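Local coordinates for protein endo-polygalacturonase (Pectobacterium carotovorum subsp. carotovorum, PDB 1BHE) that hydrolyses internal alpha-1,4 links of polygalacturonic acid and, as a secreted enzyme, takes part in the maceration and soft-rotting of plant tissue, at residues Asp205-Lys210 / Lys229-Arg234; Ser257-Val262 / Ile281-Ser286. All coordinates share one frame; numbering follows the deposited sequence.

Interaction 1 of 2, residues Asp205-Lys210 / Lys229-Arg234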
loop_
_atom_site.group_PDB
_atom_site.type_symbol
_atom_site.label_atom_id
_atom_site.label_comp_id
_atom_site.label_asym_id
_atom_site.label_seq_id
_atom_site.Cartn_x
_atom_site.Cartn_y
_atom_site.Cartn_z
ATOM N N ASP A 205 -1.816 -0.815 -1.261
ATOM C CA ASP A 205 -1.920 -1.761 -2.356
ATOM C C ASP A 205 -3.337 -2.261 -2.640
ATOM O O ASP A 205 -3.823 -3.191 -1.991
ATOM C CB ASP A 205 -1.109 -3.033 -2.084
ATOM C CG ASP A 205 0.385 -2.959 -1.941
ATOM O OD1 ASP A 205 1.000 -1.883 -2.010
ATOM O OD2 ASP A 205 1.016 -4.036 -1.764
ATOM N N PRO A 206 -3.948 -1.751 -3.697
ATOM C CA PRO A 206 -5.200 -2.285 -4.220
ATOM C C PRO A 206 -4.909 -3.643 -4.851
ATOM O O PRO A 206 -3.941 -3.766 -5.613
ATOM C CB PRO A 206 -5.655 -1.254 -5.241
ATOM C CG PRO A 206 -4.746 -0.082 -5.086
ATOM C CD PRO A 206 -3.441 -0.653 -4.556
ATOM N N MET A 207 -5.665 -4.673 -4.519
ATOM C CA MET A 207 -5.469 -6.035 -5.003
ATOM C C MET A 207 -6.758 -6.594 -5.596
ATOM O O MET A 207 -7.713 -6.846 -4.861
ATOM C CB MET A 207 -5.035 -6.957 -3.851
ATOM C CG MET A 207 -3.652 -6.680 -3.292
ATOM S SD MET A 207 -3.207 -7.812 -1.953
ATOM C CE MET A 207 -1.580 -7.160 -1.553
ATOM N N SER A 208 -6.827 -6.723 -6.920
ATOM C CA SER A 208 -8.031 -7.204 -7.599
ATOM C C SER A 208 -9.237 -6.386 -7.132
ATOM O O SER A 208 -10.261 -6.917 -6.691
ATOM C CB SER A 208 -8.232 -8.700 -7.373
ATOM O OG SER A 208 -7.433 -9.472 -8.279
ATOM N N SER A 209 -9.106 -5.064 -7.207
ATOM C CA SER A 209 -10.161 -4.164 -6.736
ATOM C C SER A 209 -10.417 -3.068 -7.758
ATOM O O SER A 209 -9.548 -2.800 -8.590
ATOM C CB SER A 209 -9.740 -3.540 -5.396
ATOM O OG SER A 209 -9.751 -4.513 -4.360
ATOM N N LYS A 210 -11.586 -2.429 -7.708
ATOM C CA LYS A 210 -11.860 -1.344 -8.638
ATOM C C LYS A 210 -12.233 -0.067 -7.879
ATOM O O LYS A 210 -12.577 -0.108 -6.706
ATOM C CB LYS A 210 -12.950 -1.644 -9.656
ATOM C CG LYS A 210 -14.002 -2.662 -9.296
ATOM C CD LYS A 210 -14.570 -3.410 -10.491
ATOM C CE LYS A 210 -13.541 -4.041 -11.401
ATOM N NZ LYS A 210 -13.495 -5.528 -11.398
ATOM N N LYS A 229 -2.085 -4.304 -7.951
ATOM C CA LYS A 229 -1.997 -5.709 -8.322
ATOM C C LYS A 229 -3.328 -6.322 -8.752
ATOM O O LYS A 229 -4.403 -5.894 -8.333
ATOM C CB LYS A 229 -1.465 -6.559 -7.155
ATOM C CG LYS A 229 -0.155 -6.098 -6.537
ATOM C CD LYS A 229 0.233 -6.909 -5.310
ATOM C CE LYS A 229 1.423 -6.276 -4.602
ATOM N NZ LYS A 229 2.698 -6.493 -5.344
ATOM N N ALA A 230 -3.257 -7.336 -9.610
ATOM C CA ALA A 230 -4.430 -8.080 -10.068
ATOM C C ALA A 230 -4.049 -9.559 -10.166
ATOM O O ALA A 230 -3.006 -9.898 -10.730
ATOM C CB ALA A 230 -4.964 -7.542 -11.376
ATOM N N TYR A 231 -4.847 -10.433 -9.569
ATOM C CA TYR A 231 -4.557 -11.845 -9.449
ATOM C C TYR A 231 -5.384 -12.787 -10.309
ATOM O O TYR A 231 -6.569 -12.574 -10.546
ATOM C CB TYR A 231 -4.772 -12.266 -7.977
ATOM C CG TYR A 231 -3.780 -11.631 -7.031
ATOM C CD1 TYR A 231 -3.958 -10.336 -6.558
ATOM C CD2 TYR A 231 -2.654 -12.333 -6.621
ATOM C CE1 TYR A 231 -3.039 -9.757 -5.702
ATOM C CE2 TYR A 231 -1.732 -11.763 -5.766
ATOM C CZ TYR A 231 -1.932 -10.475 -5.312
ATOM O OH TYR A 231 -1.009 -9.916 -4.459
ATOM N N LYS A 232 -4.745 -13.882 -10.743
ATOM C CA LYS A 232 -5.439 -14.880 -11.551
ATOM C C LYS A 232 -6.586 -15.500 -10.767
ATOM O O LYS A 232 -6.425 -15.838 -9.595
ATOM C CB LYS A 232 -4.471 -15.984 -12.001
ATOM C CG LYS A 232 -4.969 -16.745 -13.225
ATOM C CD LYS A 232 -3.966 -17.808 -13.666
ATOM C CE LYS A 232 -4.237 -19.140 -12.978
ATOM N NZ LYS A 232 -3.922 -20.298 -13.872
ATOM N N GLY A 233 -7.768 -15.606 -11.370
ATOM C CA GLY A 233 -8.917 -16.213 -10.722
ATOM C C GLY A 233 -9.684 -15.249 -9.823
ATOM O O GLY A 233 -10.594 -15.664 -9.110
ATOM N N ARG A 234 -9.295 -13.982 -9.813
ATOM C CA ARG A 234 -9.943 -12.955 -9.006
ATOM C C ARG A 234 -10.299 -11.786 -9.919
ATOM O O ARG A 234 -9.967 -11.809 -11.109
ATOM C CB ARG A 234 -9.078 -12.507 -7.834
ATOM C CG ARG A 234 -9.068 -13.480 -6.659
ATOM C CD ARG A 234 -7.809 -13.327 -5.820
ATOM N NE ARG A 234 -7.780 -12.050 -5.106
ATOM C CZ ARG A 234 -6.774 -11.657 -4.331
ATOM N NH1 ARG A 234 -5.703 -12.424 -4.154
ATOM N NH2 ARG A 234 -6.807 -10.478 -3.720
#
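The ring of Tyr-231 meets Ser-208 at its edge, where the hydroxyl OG lies near the ring plane, while one ring face carries the guanidinium of Arg-234, with NH1 3.5 Å above the plane and offset toward the rim. Met-207 comes to the ring obliquely: CB lies 3.9 Å from Tyr-231 CE1, and SD, 5.3 Å from the ring centroid, makes a Met-aromatic contact. Its side chain, extended beyond CG (chi2 -179°), runs beside that of Lys-229, pointing the same way. The amine of Lys-229 goes on to Glu-258 and the carbonyl of Gly-256, and Asp-205 OD2 meets only its CE, at 3.6 Å. NE of Arg-234 is held by a salt bridge to Asp-181. Between the backbones, Lys-229 N bonds to Pro-206 O at 3.0 Å, and Ser-208 N returns to Lys-229 O at 2.9 Å. Ser-208 then extends the pairing past the strand end, its OG accepting a nearly straight bond (177°) from Tyr-231 N at 3.0 Å and also bonding to the carbonyl of Ala-235. A serine hydroxyl thus stands in for a backbone acceptor where the chain turns away through the type II turn Tyr-231 to Arg-234. Such parallel strands, paired in register on successive coils, are characteristic of the right-handed parallel beta-helix, the fold of family 28 glycosyl hydrolases.

Interaction 2 of 2, residues Ser257-Val262 / Ile281-Ser286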
loop_
_atom_site.group_PDB
_atom_site.type_symbol
_atom_site.label_atom_id
_atom_site.label_comp_id
_atom_site.label_asym_id
_atom_site.label_seq_id
_atom_site.Cartn_x
_atom_site.Cartn_y
_atom_site.Cartn_z
ATOM N N SER A 257 3.958 -7.086 -8.872
ATOM C CA SER A 257 4.253 -7.973 -9.985
ATOM C C SER A 257 3.090 -8.779 -10.518
ATOM O O SER A 257 3.105 -9.289 -11.647
ATOM C CB SER A 257 5.380 -8.936 -9.541
ATOM O OG SER A 257 6.582 -8.174 -9.413
ATOM N N GLU A 258 2.030 -8.892 -9.723
ATOM C CA GLU A 258 0.831 -9.602 -10.189
ATOM C C GLU A 258 0.112 -8.646 -11.129
ATOM O O GLU A 258 -0.408 -7.615 -10.700
ATOM C CB GLU A 258 0.005 -10.075 -8.999
ATOM C CG GLU A 258 0.795 -11.011 -8.088
ATOM C CD GLU A 258 1.589 -10.289 -7.019
ATOM O OE1 GLU A 258 1.675 -9.047 -7.001
ATOM O OE2 GLU A 258 2.156 -10.962 -6.136
ATOM N N THR A 259 0.146 -8.951 -12.435
ATOM C CA THR A 259 -0.473 -8.073 -13.416
ATOM C C THR A 259 -1.551 -8.787 -14.216
ATOM O O THR A 259 -1.665 -8.567 -15.424
ATOM C CB THR A 259 0.556 -7.459 -14.391
ATOM O OG1 THR A 259 1.305 -8.492 -15.048
ATOM C CG2 THR A 259 1.511 -6.514 -13.673
ATOM N N MET A 260 -2.409 -9.564 -13.566
ATOM C CA MET A 260 -3.473 -10.282 -14.264
ATOM C C MET A 260 -4.711 -9.429 -14.503
ATOM O O MET A 260 -5.789 -9.738 -13.999
ATOM C CB MET A 260 -3.839 -11.546 -13.476
ATOM C CG MET A 260 -2.663 -12.502 -13.307
ATOM S SD MET A 260 -1.957 -12.947 -14.911
ATOM C CE MET A 260 -3.354 -13.764 -15.677
ATOM N N GLY A 261 -4.590 -8.360 -15.278
ATOM C CA GLY A 261 -5.710 -7.495 -15.603
ATOM C C GLY A 261 -5.752 -6.210 -14.793
ATOM O O GLY A 261 -6.563 -6.079 -13.875
ATOM N N VAL A 262 -4.924 -5.246 -15.160
ATOM C CA VAL A 262 -4.867 -3.925 -14.548
ATOM C C VAL A 262 -5.264 -2.916 -15.622
ATOM O O VAL A 262 -4.623 -2.869 -16.677
ATOM C CB VAL A 262 -3.467 -3.586 -14.017
ATOM C CG1 VAL A 262 -3.368 -2.135 -13.574
ATOM C CG2 VAL A 262 -3.100 -4.534 -12.882
ATOM N N ILE A 281 6.235 -0.527 -13.800
ATOM C CA ILE A 281 5.367 -1.609 -14.228
ATOM C C ILE A 281 6.280 -2.844 -14.261
ATOM O O ILE A 281 7.235 -2.885 -15.042
ATOM C CB ILE A 281 4.644 -1.440 -15.563
ATOM C CG1 ILE A 281 3.879 -0.122 -15.634
ATOM C CG2 ILE A 281 3.697 -2.628 -15.761
ATOM C CD1 ILE A 281 3.167 0.174 -16.932
ATOM N N LYS A 282 6.027 -3.794 -13.372
ATOM C CA LYS A 282 6.889 -4.961 -13.272
ATOM C C LYS A 282 6.137 -6.274 -13.172
ATOM O O LYS A 282 5.034 -6.340 -12.633
ATOM C CB LYS A 282 7.787 -4.803 -12.028
ATOM C CG LYS A 282 6.995 -4.702 -10.732
ATOM C CD LYS A 282 7.916 -4.704 -9.522
ATOM C CE LYS A 282 7.274 -5.414 -8.338
ATOM N NZ LYS A 282 6.786 -4.433 -7.324
ATOM N N SER A 283 6.775 -7.337 -13.660
ATOM C CA SER A 283 6.200 -8.668 -13.593
ATOM C C SER A 283 7.248 -9.734 -13.881
ATOM O O SER A 283 8.445 -9.459 -14.002
ATOM C CB SER A 283 5.014 -8.790 -14.557
ATOM O OG SER A 283 4.096 -9.758 -14.079
ATOM N N ASP A 284 6.805 -10.976 -13.977
ATOM C CA ASP A 284 7.679 -12.099 -14.293
ATOM C C ASP A 284 6.838 -13.138 -15.025
ATOM O O ASP A 284 5.636 -12.923 -15.205
ATOM C CB ASP A 284 8.329 -12.677 -13.041
ATOM C CG ASP A 284 7.328 -13.031 -11.959
ATOM O OD1 ASP A 284 6.585 -14.013 -12.157
ATOM O OD2 ASP A 284 7.279 -12.334 -10.920
ATOM N N LYS A 285 7.406 -14.296 -15.329
ATOM C CA LYS A 285 6.681 -15.343 -16.036
ATOM C C LYS A 285 5.583 -16.004 -15.218
ATOM O O LYS A 285 4.726 -16.666 -15.815
ATOM C CB LYS A 285 7.652 -16.422 -16.537
ATOM C CG LYS A 285 8.331 -16.093 -17.854
ATOM C CD LYS A 285 9.055 -17.318 -18.407
ATOM C CE LYS A 285 10.553 -17.098 -18.458
ATOM N NZ LYS A 285 11.159 -17.710 -19.681
ATOM N N SER A 286 5.572 -15.866 -13.898
ATOM C CA SER A 286 4.561 -16.488 -13.064
ATOM C C SER A 286 3.301 -15.660 -12.864
ATOM O O SER A 286 2.285 -16.237 -12.448
ATOM C CB SER A 286 5.162 -16.812 -11.682
ATOM O OG SER A 286 5.187 -15.638 -10.881
HETATM O O HOH W 1 8.662 -10.030 -9.938
#
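Ser-283 and Ser-257 hold the tight part of this contact through a side-chain hydroxyl instead of paired backbones. Ser-283 OG, anti to its own backbone N (chi1 -152°), donates to Ser-257 O at 2.7 Å, lying in the carbonyl plane, and accepts from Thr-259 OG1 at 3.2 Å. That threonine oxygen is also reached by the amide of Gly-289. Close by, Ser-257 CA directs its hydrogen at Lys-282 O, a nearly linear CH...O contact of 3.2 Å, Thr-259 CG2 approaches the same oxygen, and Lys-282 CE comes within 3.0 Å of Ser-257 OG. The chain turns a corner at Ser-257, just after a cis peptide bond, as one face of the beta-helix coil gives way to the next; Lys-282, from the following coil, has a salt bridge from NZ to Asp-224, and its side chain is about 6 Å from that of His-251, inferred to be in the active site. On the looser side Ser-257 CB stays 4.1 Å from Asp-284 OD2. A water spans the interval, accepting from Ser-257 OG at 2.8 Å and donating to Asp-284 OD2 at 2.9 Å. The other carboxylate oxygen, OD1, turns back on its own chain, where its anti lone pair takes the amide of Ser-286 in an Asx turn.

Followed from the N terminus, the chain passes through 205-210, makes an excursion of 18 residues and returns at 229-234, closing interaction 1; it then runs to 257-262 and, after another 18 residues, closes interaction 2 at 281-286. The two loops follow in series, neither nesting nor crossing, each linking parts of successive beta-helix coils. What joins them is the step between 229-234 and 257-262: Ala-230 N lies 3.1 Å from Glu-258 O and Ala-230 O 2.9 Å from Met-260 N, both probable hydrogen bonds, while Tyr-231 packs on Glu-258, so that consecutive coils of the solenoid are joined by backbone pairing at one step and by side-chain hydroxyls at another.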